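Local coordinates for protein CD180 antigen (Mus musculus, PDB 3T6Q) that probably cooperates with MD-1 and TLR4 in the innate immune response of B cells to bacterial lipopolysaccharide, leading to NF-kappa-B activation, at residues A[67-72]-A[86-91]; A[72-77]-A[97-102]; A[81-86]-A[105-110]. All blocks are in the same frame, centred on the assembly; numbering follows the deposited sequence.

Contact 1 of 3, residues A[67-72]-A[86-91]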
loop_
_atom_site.group_PDB
_atom_site.type_symbol
_atom_site.label_atom_id
_atom_site.label_comp_id
_atom_site.label_asym_id
_atom_site.label_seq_id
_atom_site.Cartn_x
_atom_site.Cartn_y
_atom_site.Cartn_z
ATOM N N CYS A 67 -1.209 12.273 -10.142
ATOM C CA CYS A 67 -1.564 13.707 -10.071
ATOM C C CYS A 67 -1.758 14.191 -8.634
ATOM O O CYS A 67 -2.344 15.250 -8.412
ATOM C CB CYS A 67 -2.844 13.996 -10.893
ATOM S SG CYS A 67 -2.387 14.175 -12.626
ATOM N N GLN A 68 -1.312 13.396 -7.668
ATOM C CA GLN A 68 -1.457 13.755 -6.245
ATOM C C GLN A 68 -2.925 13.966 -5.824
ATOM O O GLN A 68 -3.238 14.786 -4.945
ATOM C CB GLN A 68 -0.552 14.968 -5.920
ATOM C CG GLN A 68 0.924 14.644 -6.077
ATOM C CD GLN A 68 1.815 15.852 -5.890
ATOM O OE1 GLN A 68 2.598 16.193 -6.768
ATOM N NE2 GLN A 68 1.700 16.508 -4.744
ATOM N N ILE A 69 -3.842 13.192 -6.414
ATOM C CA ILE A 69 -5.255 13.309 -6.095
ATOM C C ILE A 69 -5.578 12.515 -4.836
ATOM O O ILE A 69 -5.317 11.318 -4.792
ATOM C CB ILE A 69 -6.130 12.767 -7.256
ATOM C CG1 ILE A 69 -5.861 13.570 -8.515
ATOM C CG2 ILE A 69 -7.604 12.796 -6.863
ATOM C CD1 ILE A 69 -6.296 12.788 -9.791
ATOM N N TYR A 70 -6.083 13.200 -3.801
ATOM C CA TYR A 70 -6.530 12.568 -2.560
ATOM C C TYR A 70 -8.035 12.402 -2.506
ATOM O O TYR A 70 -8.510 11.532 -1.792
ATOM C CB TYR A 70 -6.078 13.402 -1.343
ATOM C CG TYR A 70 -4.563 13.386 -1.160
ATOM C CD1 TYR A 70 -3.963 12.455 -0.313
ATOM C CD2 TYR A 70 -3.737 14.285 -1.851
ATOM C CE1 TYR A 70 -2.574 12.439 -0.124
ATOM C CE2 TYR A 70 -2.337 14.245 -1.704
ATOM C CZ TYR A 70 -1.767 13.323 -0.828
ATOM O OH TYR A 70 -0.384 13.276 -0.630
ATOM N N TRP A 71 -8.796 13.238 -3.225
ATOM C CA TRP A 71 -10.253 13.218 -3.111
ATOM C C TRP A 71 -10.906 13.218 -4.469
ATOM O O TRP A 71 -10.573 14.035 -5.288
ATOM C CB TRP A 71 -10.768 14.453 -2.335
ATOM C CG TRP A 71 -10.248 14.472 -0.921
ATOM C CD1 TRP A 71 -9.084 15.102 -0.441
ATOM C CD2 TRP A 71 -10.794 13.743 0.236
ATOM N NE1 TRP A 71 -8.921 14.860 0.913
ATOM C CE2 TRP A 71 -9.901 14.040 1.375
ATOM C CE3 TRP A 71 -11.879 12.910 0.439
ATOM C CZ2 TRP A 71 -10.136 13.527 2.639
ATOM C CZ3 TRP A 71 -12.103 12.407 1.725
ATOM C CH2 TRP A 71 -11.250 12.707 2.794
ATOM N N ILE A 72 -11.904 12.360 -4.658
ATOM C CA ILE A 72 -12.767 12.430 -5.880
ATOM C C ILE A 72 -14.217 12.623 -5.418
ATOM O O ILE A 72 -14.838 11.670 -4.939
ATOM C CB ILE A 72 -12.668 11.139 -6.737
ATOM C CG1 ILE A 72 -11.191 10.773 -6.962
ATOM C CG2 ILE A 72 -13.419 11.327 -8.082
ATOM C CD1 ILE A 72 -10.990 9.561 -7.903
ATOM N N LEU A 86 -10.300 5.749 -18.449
ATOM C CA LEU A 86 -9.922 6.707 -17.406
ATOM C C LEU A 86 -8.741 6.098 -16.603
ATOM O O LEU A 86 -8.824 4.955 -16.187
ATOM C CB LEU A 86 -11.124 6.899 -16.495
ATOM C CG LEU A 86 -10.882 7.745 -15.210
ATOM C CD1 LEU A 86 -10.405 9.123 -15.596
ATOM C CD2 LEU A 86 -12.140 7.725 -14.352
ATOM N N VAL A 87 -7.645 6.840 -16.460
ATOM C CA VAL A 87 -6.464 6.293 -15.750
ATOM C C VAL A 87 -6.256 7.089 -14.450
ATOM O O VAL A 87 -5.936 8.272 -14.510
ATOM C CB VAL A 87 -5.210 6.435 -16.603
ATOM C CG1 VAL A 87 -4.006 5.712 -15.962
ATOM C CG2 VAL A 87 -5.423 5.877 -18.030
ATOM N N LEU A 88 -6.472 6.452 -13.303
ATOM C CA LEU A 88 -6.282 7.119 -11.983
ATOM C C LEU A 88 -5.118 6.499 -11.206
ATOM O O LEU A 88 -5.009 6.630 -9.979
ATOM C CB LEU A 88 -7.581 7.034 -11.149
ATOM C CG LEU A 88 -8.584 8.125 -11.630
ATOM C CD1 LEU A 88 -9.975 7.690 -11.185
ATOM C CD2 LEU A 88 -8.231 9.530 -11.096
ATOM N N THR A 89 -4.299 5.766 -11.932
ATOM C CA THR A 89 -3.162 5.050 -11.371
ATOM C C THR A 89 -2.247 5.965 -10.535
ATOM O O THR A 89 -1.966 7.085 -10.944
ATOM C CB THR A 89 -2.376 4.421 -12.526
ATOM O OG1 THR A 89 -3.206 3.378 -13.074
ATOM C CG2 THR A 89 -1.035 3.783 -12.004
ATOM N N ALA A 90 -1.787 5.444 -9.396
ATOM C CA ALA A 90 -0.736 6.059 -8.570
ATOM C C ALA A 90 -1.169 7.387 -7.910
ATOM O O ALA A 90 -0.339 8.293 -7.705
ATOM C CB ALA A 90 0.574 6.240 -9.328
ATOM N N ASN A 91 -2.465 7.486 -7.598
ATOM C CA ASN A 91 -2.999 8.619 -6.814
ATOM C C ASN A 91 -3.328 8.145 -5.406
ATOM O O ASN A 91 -3.908 7.074 -5.234
ATOM C CB ASN A 91 -4.258 9.244 -7.495
ATOM C CG ASN A 91 -3.893 10.044 -8.693
ATOM O OD1 ASN A 91 -3.307 11.143 -8.563
ATOM N ND2 ASN A 91 -4.135 9.486 -9.881
HETATM O O HOH W 1 -0.021 10.996 -7.000
#
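The flat amide of Asn-91 meets the backbone of Cys-67 and Ile-69 on both of its faces. Cys-67 N donates to Asn-91 OD1 from one face at 2.9 Å. Ile-69 N donates to the same OD1 from the opposite face at 3.0 Å. Each donor is tilted about 30° from the carbonyl plane. The Ile-69 bond is the straighter, with an N-H...O angle of 170°. At the amide edge, ND2 donates to Leu-88 O at 3.0 Å. This acceptor lies near the amide plane, but ND2 stands above the plane of the Leu-88 carbonyl. ND2 also donates to Leu-64 O. Both ends of this buried amide are therefore used, and its rotation is fixed.

Asn-91 CG lies anti to the carbonyl carbon (chi1 -74°), on a CB that points at 67-72. Ile-69 crosses the amide, with CB 3.5 Å from Asn-91 OD1. Beyond the amide the contact is apolar. Ile-69 CD1 touches Leu-88 CD2 at 4.0 Å. Ile-72 and Leu-88 meet tip to tip, CD1 to CD1, at 3.9 Å. A water accepts from Gln-68 N and donates to Ala-90 O, a backbone-to-backbone bridge beside the side-chain bonds of Asn-91.

Asn-91 closes a type II turn from Leu-88. It is the consensus asparagine of its leucine-rich repeat, and Cys-67 holds the matching place one repeat earlier. The contact is a rung of the asparagine ladder characteristic of leucine-rich repeat solenoids.

Contact 2 of 3, residues A[72-77]-A[97-102]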
loop_
_atom_site.group_PDB
_atom_site.type_symbol
_atom_site.label_atom_id
_atom_site.label_comp_id
_atom_site.label_asym_id
_atom_site.label_seq_id
_atom_site.Cartn_x
_atom_site.Cartn_y
_atom_site.Cartn_z
ATOM N N ILE A 72 -11.904 12.360 -4.658
ATOM C CA ILE A 72 -12.767 12.430 -5.880
ATOM C C ILE A 72 -14.217 12.623 -5.418
ATOM O O ILE A 72 -14.838 11.670 -4.939
ATOM C CB ILE A 72 -12.668 11.139 -6.737
ATOM C CG1 ILE A 72 -11.191 10.773 -6.962
ATOM C CG2 ILE A 72 -13.419 11.327 -8.082
ATOM C CD1 ILE A 72 -10.990 9.561 -7.903
ATOM N N HIS A 73 -14.717 13.856 -5.537
ATOM C CA HIS A 73 -16.016 14.246 -4.966
ATOM C C HIS A 73 -17.172 14.000 -5.912
ATOM O O HIS A 73 -16.968 13.535 -7.041
ATOM C CB HIS A 73 -16.001 15.714 -4.487
ATOM C CG HIS A 73 -15.094 15.967 -3.277
ATOM N ND1 HIS A 73 -14.940 15.075 -2.277
ATOM C CD2 HIS A 73 -14.298 17.055 -2.950
ATOM C CE1 HIS A 73 -14.061 15.560 -1.375
ATOM N NE2 HIS A 73 -13.689 16.776 -1.777
ATOM N N GLU A 74 -18.390 14.294 -5.447
ATOM C CA GLU A 74 -19.611 13.982 -6.222
ATOM C C GLU A 74 -19.521 14.540 -7.637
ATOM O O GLU A 74 -18.952 15.602 -7.864
ATOM C CB GLU A 74 -20.886 14.460 -5.498
ATOM C CG GLU A 74 -20.993 15.970 -5.345
ATOM C CD GLU A 74 -21.846 16.410 -4.159
ATOM O OE1 GLU A 74 -22.089 17.629 -4.056
ATOM O OE2 GLU A 74 -22.251 15.570 -3.325
ATOM N N ASP A 75 -20.032 13.782 -8.608
ATOM C CA ASP A 75 -20.085 14.246 -9.995
ATOM C C ASP A 75 -18.789 14.787 -10.596
ATOM O O ASP A 75 -18.826 15.630 -11.497
ATOM C CB ASP A 75 -21.194 15.323 -10.122
ATOM C CG ASP A 75 -22.559 14.805 -9.672
ATOM O OD1 ASP A 75 -22.982 13.744 -10.176
ATOM O OD2 ASP A 75 -23.208 15.441 -8.805
ATOM N N THR A 76 -17.623 14.288 -10.147
ATOM C CA THR A 76 -16.361 14.740 -10.740
ATOM C C THR A 76 -16.323 14.607 -12.303
ATOM O O THR A 76 -15.750 15.468 -13.030
ATOM C CB THR A 76 -15.155 13.974 -10.107
ATOM O OG1 THR A 76 -15.010 14.370 -8.723
ATOM C CG2 THR A 76 -13.888 14.288 -10.848
ATOM N N PHE A 77 -16.898 13.519 -12.796
ATOM C CA PHE A 77 -16.818 13.174 -14.246
ATOM C C PHE A 77 -18.163 13.378 -14.932
ATOM O O PHE A 77 -18.496 12.699 -15.923
ATOM C CB PHE A 77 -16.302 11.737 -14.407
ATOM C CG PHE A 77 -14.906 11.576 -13.868
ATOM C CD1 PHE A 77 -14.680 10.887 -12.685
ATOM C CD2 PHE A 77 -13.831 12.210 -14.506
ATOM C CE1 PHE A 77 -13.382 10.791 -12.165
ATOM C CE2 PHE A 77 -12.532 12.100 -13.997
ATOM C CZ PHE A 77 -12.320 11.398 -12.825
ATOM N N ALA A 97 -16.473 9.497 -4.229
ATOM C CA ALA A 97 -17.917 9.648 -4.055
ATOM C C ALA A 97 -18.753 8.659 -4.865
ATOM O O ALA A 97 -18.369 8.232 -5.965
ATOM C CB ALA A 97 -18.309 11.077 -4.375
ATOM N N GLU A 98 -19.897 8.298 -4.302
ATOM C CA GLU A 98 -20.897 7.437 -4.959
ATOM C C GLU A 98 -21.155 7.864 -6.405
ATOM O O GLU A 98 -21.208 7.011 -7.295
ATOM C CB GLU A 98 -22.203 7.522 -4.163
ATOM C CG GLU A 98 -22.793 6.252 -3.593
ATOM C CD GLU A 98 -21.817 5.109 -3.369
ATOM O OE1 GLU A 98 -20.981 5.137 -2.429
ATOM O OE2 GLU A 98 -21.940 4.134 -4.130
ATOM N N THR A 99 -21.314 9.175 -6.635
ATOM C CA THR A 99 -21.670 9.728 -7.959
ATOM C C THR A 99 -20.473 10.205 -8.807
ATOM O O THR A 99 -20.650 10.862 -9.843
ATOM C CB THR A 99 -22.692 10.897 -7.830
ATOM O OG1 THR A 99 -22.058 12.043 -7.235
ATOM C CG2 THR A 99 -23.866 10.493 -6.991
ATOM N N ALA A 100 -19.247 9.897 -8.371
ATOM C CA ALA A 100 -18.069 10.405 -9.065
ATOM C C ALA A 100 -18.073 9.962 -10.519
ATOM O O ALA A 100 -17.730 10.752 -11.420
ATOM C CB ALA A 100 -16.783 9.936 -8.372
ATOM N N LEU A 101 -18.514 8.721 -10.759
ATOM C CA LEU A 101 -18.549 8.173 -12.128
ATOM C C LEU A 101 -19.958 8.146 -12.760
ATOM O O LEU A 101 -20.249 7.277 -13.589
ATOM C CB LEU A 101 -17.964 6.746 -12.123
ATOM C CG LEU A 101 -16.456 6.609 -11.866
ATOM C CD1 LEU A 101 -16.103 5.145 -11.591
ATOM C CD2 LEU A 101 -15.713 7.139 -13.087
ATOM N N SER A 102 -20.811 9.106 -12.399
ATOM C CA SER A 102 -22.181 9.179 -12.940
ATOM C C SER A 102 -22.172 9.534 -14.427
ATOM O O SER A 102 -22.986 9.044 -15.186
ATOM C CB SER A 102 -23.032 10.190 -12.140
ATOM O OG SER A 102 -22.537 11.536 -12.335
HETATM O O HOH W 2 -24.382 14.019 -6.688
#
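Thr-99 OG1 sits between its own backbone N and carbonyl carbon (chi1 70°), which turns the hydroxyl to Asp-75 N. Asp-75 CG lies beside its backbone N (chi1 -57°), which brings CG to the Thr-99 side; the two side chains cross at a slant. Asp-75 N donates to Thr-99 OG1 at 3.0 Å and, weakly, to Thr-99 O. Asp-75 OD1 comes 3.1 Å from Ser-102 OG. A water donates to Asp-75 OD2 and is also hydrogen-bonded to Thr-99 OG1.

These groups sit on a type II turn from His-73 to Thr-76 and on two overlapping type I turns that begin at Ala-97 and Thr-99. Two backbone bonds flank the polar group. Ala-97 N donates to Ile-72 O at 2.8 Å, nearly along the C=O axis. Phe-77 N donates to Ala-100 O at 3.2 Å, in the carbonyl plane. Two methyl groups also pack across the contact. Ala-97 CB rests 3.4 Å from Glu-74 N, and Ala-100 CB touches Ile-72 CG2 at 3.7 Å.

The Phe-77 ring meets Ala-100 O at its edge. Thr-76 CG2 covers the centre of one face. Phe-77 and Leu-101 lie side by side, pointing the same way, with Phe-77 CD1 and Leu-101 CD2 3.9 Å apart. The ring of Phe-53 also meets that of Phe-77, with the planes nearly parallel. Phe-53, Phe-77 and Leu-101 hold matching places in successive repeats. They are consistent with the phenylalanine spine of the leucine-rich repeat fold, with Leu-101 in the aromatic place.

Backbone bonds set the register of the turns, while a carboxylate, hydroxyls and a water meet at the partly exposed Asp-75 and Thr-99, which probably stay hydrated.

Contact 3 of 3, residues A[81-86]-A[105-110]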
loop_
_atom_site.group_PDB
_atom_site.type_symbol
_atom_site.label_atom_id
_atom_site.label_comp_id
_atom_site.label_asym_id
_atom_site.label_seq_id
_atom_site.Cartn_x
_atom_site.Cartn_y
_atom_site.Cartn_z
ATOM N N HIS A 81 -19.522 12.017 -20.764
ATOM C CA HIS A 81 -20.482 11.053 -21.269
ATOM C C HIS A 81 -19.834 10.136 -22.299
ATOM O O HIS A 81 -20.247 8.982 -22.457
ATOM C CB HIS A 81 -21.677 11.835 -21.900
ATOM C CG HIS A 81 -22.588 12.536 -20.873
ATOM N ND1 HIS A 81 -23.923 12.690 -21.059
ATOM C CD2 HIS A 81 -22.299 13.132 -19.638
ATOM C CE1 HIS A 81 -24.472 13.321 -19.991
ATOM N NE2 HIS A 81 -23.474 13.612 -19.126
ATOM N N ARG A 82 -18.811 10.641 -23.003
ATOM C CA ARG A 82 -18.175 9.865 -24.074
ATOM C C ARG A 82 -16.884 9.139 -23.589
ATOM O O ARG A 82 -16.163 8.547 -24.370
ATOM C CB ARG A 82 -17.911 10.742 -25.302
ATOM C CG ARG A 82 -19.176 11.383 -25.913
ATOM C CD ARG A 82 -19.094 11.549 -27.434
ATOM N NE ARG A 82 -17.902 12.300 -27.835
ATOM C CZ ARG A 82 -16.880 11.826 -28.560
ATOM N NH1 ARG A 82 -16.877 10.574 -29.030
ATOM N NH2 ARG A 82 -15.842 12.623 -28.820
ATOM N N LEU A 83 -16.611 9.166 -22.289
ATOM C CA LEU A 83 -15.320 8.662 -21.776
ATOM C C LEU A 83 -15.188 7.151 -21.989
ATOM O O LEU A 83 -16.074 6.374 -21.607
ATOM C CB LEU A 83 -15.208 8.959 -20.286
ATOM C CG LEU A 83 -13.935 9.627 -19.740
ATOM C CD1 LEU A 83 -13.684 9.145 -18.325
ATOM C CD2 LEU A 83 -12.691 9.552 -20.584
ATOM N N ASP A 84 -14.097 6.754 -22.636
ATOM C CA ASP A 84 -13.810 5.333 -22.908
ATOM C C ASP A 84 -12.767 4.751 -21.907
ATOM O O ASP A 84 -12.955 3.653 -21.403
ATOM C CB ASP A 84 -13.306 5.212 -24.353
ATOM C CG ASP A 84 -13.082 3.765 -24.789
ATOM O OD1 ASP A 84 -14.027 2.955 -24.729
ATOM O OD2 ASP A 84 -11.963 3.433 -25.221
ATOM N N THR A 85 -11.702 5.512 -21.625
ATOM C CA THR A 85 -10.577 5.062 -20.746
ATOM C C THR A 85 -10.349 6.141 -19.712
ATOM O O THR A 85 -10.267 7.318 -20.058
ATOM C CB THR A 85 -9.288 4.858 -21.578
ATOM O OG1 THR A 85 -9.523 3.775 -22.478
ATOM C CG2 THR A 85 -8.028 4.484 -20.696
ATOM N N LEU A 86 -10.300 5.749 -18.449
ATOM C CA LEU A 86 -9.922 6.707 -17.406
ATOM C C LEU A 86 -8.741 6.098 -16.603
ATOM O O LEU A 86 -8.824 4.955 -16.187
ATOM C CB LEU A 86 -11.124 6.899 -16.495
ATOM C CG LEU A 86 -10.882 7.745 -15.210
ATOM C CD1 LEU A 86 -10.405 9.123 -15.596
ATOM C CD2 LEU A 86 -12.140 7.725 -14.352
ATOM N N LYS A 105 -21.067 6.679 -18.402
ATOM C CA LYS A 105 -21.812 5.454 -18.296
ATOM C C LYS A 105 -21.341 4.401 -19.323
ATOM O O LYS A 105 -21.516 3.212 -19.070
ATOM C CB LYS A 105 -23.335 5.710 -18.401
ATOM C CG LYS A 105 -23.976 6.463 -17.217
ATOM C CD LYS A 105 -25.508 6.498 -17.354
ATOM C CE LYS A 105 -26.261 7.502 -16.485
ATOM N NZ LYS A 105 -25.490 8.403 -15.584
ATOM N N ALA A 106 -20.741 4.825 -20.442
ATOM C CA ALA A 106 -20.157 3.884 -21.433
ATOM C C ALA A 106 -18.651 3.624 -21.221
ATOM O O ALA A 106 -17.971 3.141 -22.136
ATOM C CB ALA A 106 -20.410 4.324 -22.886
ATOM N N LEU A 107 -18.137 3.928 -20.024
ATOM C CA LEU A 107 -16.712 3.683 -19.747
ATOM C C LEU A 107 -16.339 2.225 -20.051
ATOM O O LEU A 107 -17.063 1.319 -19.656
ATOM C CB LEU A 107 -16.396 3.963 -18.289
ATOM C CG LEU A 107 -14.884 4.107 -18.016
ATOM C CD1 LEU A 107 -14.318 5.371 -18.672
ATOM C CD2 LEU A 107 -14.646 4.040 -16.536
ATOM N N LYS A 108 -15.210 2.006 -20.720
ATOM C CA LYS A 108 -14.778 0.626 -21.014
ATOM C C LYS A 108 -13.571 0.103 -20.211
ATOM O O LYS A 108 -13.559 -1.069 -19.798
ATOM C CB LYS A 108 -14.590 0.436 -22.503
ATOM C CG LYS A 108 -15.926 0.633 -23.256
ATOM C CD LYS A 108 -16.089 -0.267 -24.454
ATOM C CE LYS A 108 -14.997 -0.061 -25.483
ATOM N NZ LYS A 108 -14.986 -1.168 -26.488
ATOM N N HIS A 109 -12.617 0.987 -19.927
ATOM C CA HIS A 109 -11.342 0.564 -19.277
ATOM C C HIS A 109 -11.015 1.541 -18.171
ATOM O O HIS A 109 -10.966 2.760 -18.379
ATOM C CB HIS A 109 -10.225 0.579 -20.313
ATOM C CG HIS A 109 -10.618 -0.062 -21.651
ATOM N ND1 HIS A 109 -10.829 -1.380 -21.781
ATOM C CD2 HIS A 109 -10.873 0.508 -22.910
ATOM C CE1 HIS A 109 -11.177 -1.661 -23.080
ATOM N NE2 HIS A 109 -11.200 -0.499 -23.761
ATOM N N LEU A 110 -10.783 1.008 -16.997
ATOM C CA LEU A 110 -10.512 1.867 -15.845
ATOM C C LEU A 110 -9.239 1.339 -15.189
ATOM O O LEU A 110 -9.156 0.131 -14.917
ATOM C CB LEU A 110 -11.691 1.827 -14.866
ATOM C CG LEU A 110 -11.522 2.517 -13.495
ATOM C CD1 LEU A 110 -11.286 3.994 -13.697
ATOM C CD2 LEU A 110 -12.754 2.341 -12.626
HETATM O O HOH W 3 -18.815 6.929 -21.298
HETATM O O HOH W 4 -22.161 7.801 -21.212
HETATM O O HOH W 5 -16.758 4.079 -24.566
#
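Neighbouring parallel strands on the concave side of the solenoid meet here, Thr-85 paired with His-109 and Leu-86 with Leu-110. Leu-86 N donates to His-109 O at 3.1 Å. Asp-84 O accepts twice, from Lys-108 N at 2.9 Å and from His-109 N at 3.1 Å. Two N-H groups thus grip one carbonyl where the pairing starts.

Leu-86 and Leu-110 turn to the buried interior and lie side by side, with Leu-86 CD2 and Leu-110 CD1 3.9 Å apart. Leu-107 lies alongside Leu-83, pointing the same way, with their CD1 atoms 3.8 Å apart. Leu-107 CD1 also lies near Leu-86 CB. These four leucines are the repeating consensus positions of LRR 3 and LRR 4, stacked one repeat on the next.

Thr-85 and His-109 turn to the other, concave face. Thr-85 OG1 sits at the ring edge, 3.6 Å from His-109 CD2. The ring's ND1 bonds to Ser-133 OG in the following repeat, and Lys-108 CB lies over one ring face, toward the rim. Asp-84 CG is anti to the backbone N (chi1 -175°), and the carboxylate crosses the lysine chain: Asp-84 OD1 is 3.3 Å from Lys-108 CE, as the lysine bends at chi2 and chi3. Lys-108 NZ is too far from Asp-84 OD1 for a salt bridge and pairs with Glu-132. One water donates to both Asp-84 OD1 and Ala-106 O. Another donates to His-81 O and Leu-83 O.

Followed from the N terminus, the chain passes residues 67-72 and 72-77 of LRR 2, where contacts 1 and 2 open. Contact 3 opens at 81-86, before contact 1 has closed. Contact 1 closes the first loop, when 86-91 comes back to 67-72. Contact 2 closes at 97-102 and contact 3 at 105-110, where LRR 4 begins. Each loop opens before the previous one closes, so all three cross and none nests. Contacts 1 and 2 share Ile-72; contacts 1 and 3 share Leu-86. Leu-86 CD2 also packs on Leu-101 CD2 and the Phe-77 ring of contact 2. Together the three contacts join the concave strands, the turn that carries the ladder asparagine and the outer turns of successive coils.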